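Local coordinates for protein ribonucleoside triphosphate reductase (Lactobacillus leichmannii, PDB 1L1L) that reduces ribonucleoside triphosphates to 2'-deoxyribonucleotides with the help of a B12 cofactor, working as an allosterically regulated monomer, at residues E143-S147 with D236-T242. Sequence-based numbering, arbitrary orientation.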
loop_
_atom_site.group_PDB
_atom_site.type_symbol
_atom_site.label_atom_id
_atom_site.label_comp_id
_atom_site.label_asym_id
_atom_site.label_seq_id
_atom_site.Cartn_x
_atom_site.Cartn_y
_atom_site.Cartn_z
ATOM N N GLU A 143 20.400 22.588 -5.098
ATOM C CA GLU A 143 19.754 23.181 -6.266
ATOM C C GLU A 143 18.403 22.542 -6.592
ATOM O O GLU A 143 18.319 21.338 -6.826
ATOM C CB GLU A 143 20.679 23.073 -7.478
ATOM C CG GLU A 143 20.082 23.613 -8.763
ATOM C CD GLU A 143 21.069 23.588 -9.911
ATOM O OE1 GLU A 143 20.678 23.956 -11.040
ATOM O OE2 GLU A 143 22.234 23.198 -9.685
ATOM N N LYS A 144 17.355 23.362 -6.628
ATOM C CA LYS A 144 16.006 22.886 -6.921
ATOM C C LYS A 144 15.817 22.511 -8.390
ATOM O O LYS A 144 16.295 23.209 -9.286
ATOM C CB LYS A 144 14.977 23.952 -6.530
ATOM C CG LYS A 144 14.949 24.267 -5.043
ATOM C CD LYS A 144 13.741 25.122 -4.685
ATOM C CE LYS A 144 13.669 25.383 -3.194
ATOM N NZ LYS A 144 12.393 26.058 -2.823
ATOM N N ALA A 145 15.110 21.409 -8.626
ATOM C CA ALA A 145 14.860 20.930 -9.976
ATOM C C ALA A 145 13.424 20.462 -10.145
ATOM O O ALA A 145 12.833 19.892 -9.228
ATOM C CB ALA A 145 15.813 19.793 -10.307
ATOM N N VAL A 146 12.868 20.702 -11.325
ATOM C CA VAL A 146 11.503 20.302 -11.626
ATOM C C VAL A 146 11.332 18.784 -11.581
ATOM O O VAL A 146 10.253 18.284 -11.268
ATOM C CB VAL A 146 11.087 20.793 -13.019
ATOM C CG1 VAL A 146 9.719 20.256 -13.378
ATOM C CG2 VAL A 146 11.091 22.313 -13.047
ATOM N N SER A 147 12.406 18.065 -11.888
ATOM C CA SER A 147 12.388 16.605 -11.925
ATOM C C SER A 147 12.420 15.900 -10.566
ATOM O O SER A 147 12.055 14.731 -10.474
ATOM C CB SER A 147 13.573 16.103 -12.752
ATOM O OG SER A 147 14.789 16.381 -12.077
ATOM N N ASP A 236 14.364 17.881 -16.761
ATOM C CA ASP A 236 15.127 19.090 -16.476
ATOM C C ASP A 236 15.624 19.872 -17.707
ATOM O O ASP A 236 15.953 21.059 -17.592
ATOM C CB ASP A 236 16.316 18.775 -15.550
ATOM C CG ASP A 236 15.886 18.402 -14.125
ATOM O OD1 ASP A 236 14.902 18.975 -13.619
ATOM O OD2 ASP A 236 16.549 17.548 -13.497
ATOM N N LEU A 237 15.675 19.224 -18.870
ATOM C CA LEU A 237 16.134 19.893 -20.090
ATOM C C LEU A 237 15.055 20.779 -20.700
ATOM O O LEU A 237 15.289 21.461 -21.702
ATOM C CB LEU A 237 16.582 18.874 -21.139
ATOM C CG LEU A 237 17.921 18.167 -20.919
ATOM C CD1 LEU A 237 18.195 17.257 -22.106
ATOM C CD2 LEU A 237 19.038 19.196 -20.759
ATOM N N HIS A 238 13.866 20.758 -20.109
ATOM C CA HIS A 238 12.773 21.570 -20.613
ATOM C C HIS A 238 12.743 22.922 -19.908
ATOM O O HIS A 238 11.956 23.792 -20.277
ATOM C CB HIS A 238 11.427 20.859 -20.398
ATOM C CG HIS A 238 11.156 19.749 -21.366
ATOM N ND1 HIS A 238 11.798 18.530 -21.306
ATOM C CD2 HIS A 238 10.303 19.672 -22.414
ATOM C CE1 HIS A 238 11.351 17.752 -22.274
ATOM N NE2 HIS A 238 10.444 18.420 -22.963
ATOM N N PHE A 239 13.603 23.097 -18.907
ATOM C CA PHE A 239 13.633 24.331 -18.126
ATOM C C PHE A 239 15.000 25.011 -18.066
ATOM O O PHE A 239 16.004 24.408 -17.677
ATOM C CB PHE A 239 13.122 24.048 -16.705
ATOM C CG PHE A 239 11.802 23.317 -16.675
ATOM C CD1 PHE A 239 11.740 21.945 -16.926
ATOM C CD2 PHE A 239 10.612 24.007 -16.449
ATOM C CE1 PHE A 239 10.516 21.275 -16.955
ATOM C CE2 PHE A 239 9.383 23.349 -16.477
ATOM C CZ PHE A 239 9.333 21.981 -16.731
ATOM N N ALA A 240 15.023 26.284 -18.445
ATOM C CA ALA A 240 16.255 27.065 -18.464
ATOM C C ALA A 240 17.071 26.999 -17.176
ATOM O O ALA A 240 18.298 26.969 -17.218
ATOM C CB ALA A 240 15.937 28.520 -18.799
ATOM N N GLN A 241 16.391 26.980 -16.035
ATOM C CA GLN A 241 17.058 26.936 -14.734
ATOM C C GLN A 241 18.035 25.771 -14.604
ATOM O O GLN A 241 19.027 25.856 -13.875
ATOM C CB GLN A 241 16.014 26.837 -13.623
ATOM C CG GLN A 241 15.255 25.518 -13.623
ATOM C CD GLN A 241 14.153 25.481 -12.585
ATOM O OE1 GLN A 241 13.152 26.184 -12.708
ATOM N NE2 GLN A 241 14.336 24.664 -11.550
ATOM N N THR A 242 17.743 24.679 -15.303
ATOM C CA THR A 242 18.587 23.489 -15.262
ATOM C C THR A 242 19.067 23.124 -16.661
ATOM O O THR A 242 19.268 21.949 -16.973
ATOM C CB THR A 242 17.823 22.283 -14.666
ATOM O OG1 THR A 242 16.550 22.159 -15.308
ATOM C CG2 THR A 242 17.613 22.467 -13.178
HETATM O O HOH W 1 14.399 21.551 -13.609
#
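Over one face of the Phe239 ring sits Val146 CG2, 3.7 Å from the ring centroid and only 7° off its normal, a CH-pi contact almost over the ring centre. Phe239 closes a type I beta turn that opens at Asp236, the end of helix 224-236, within the B12-dependent reductase insertion domain. The other methyl of Val146, CG1, touches the ring atom CZ of Phe239 at 3.8 Å, and Pro176, outside the two segments, packs against Phe239. Val146 holds CG1 anti to its own N (chi1 174°), which brings CG2 beside that N and aims it at the ring centre.

The flat carboxylate of Asp236 shows how one acid can tie several groups together. Its partner Ser147 leads into helix 148-158. Both oxygens grip that one serine from their syn sides, well out of the carboxylate plane: OD1 takes Ser147 N at 3.2 Å, while OD2 receives a short bond from Ser147 OG. Tyr138 OH also bonds OD2, and Tyr129 OH bonds Ser147 OG, so the buried carboxylate has several polar partners, which would probably favour its ionised form. Ala145 CB packs against OD1 of Asp236, 3.5 Å away.

Farther along, the pairing becomes looser. The Gln241 amide gives a weak, bent bond from NE2 to Lys144 O (126° at the hydrogen), close to where strand 144-145 pairs with strand 127-128. Glu143, extended beyond CG, brings OE1 to within 4.0 Å of Thr242 CG2, while its OE2 is bound by Gly140 N. Thr242 OG1 donates to Asp236 O at 2.6 Å, tying the start of the turn to the residue that follows the short 3-10 segment 240-241. One bridging water closes the polar network: it accepts from Val146 N and donates to Thr242 OG1 and, at 2.6 Å, to Asp236 OD1.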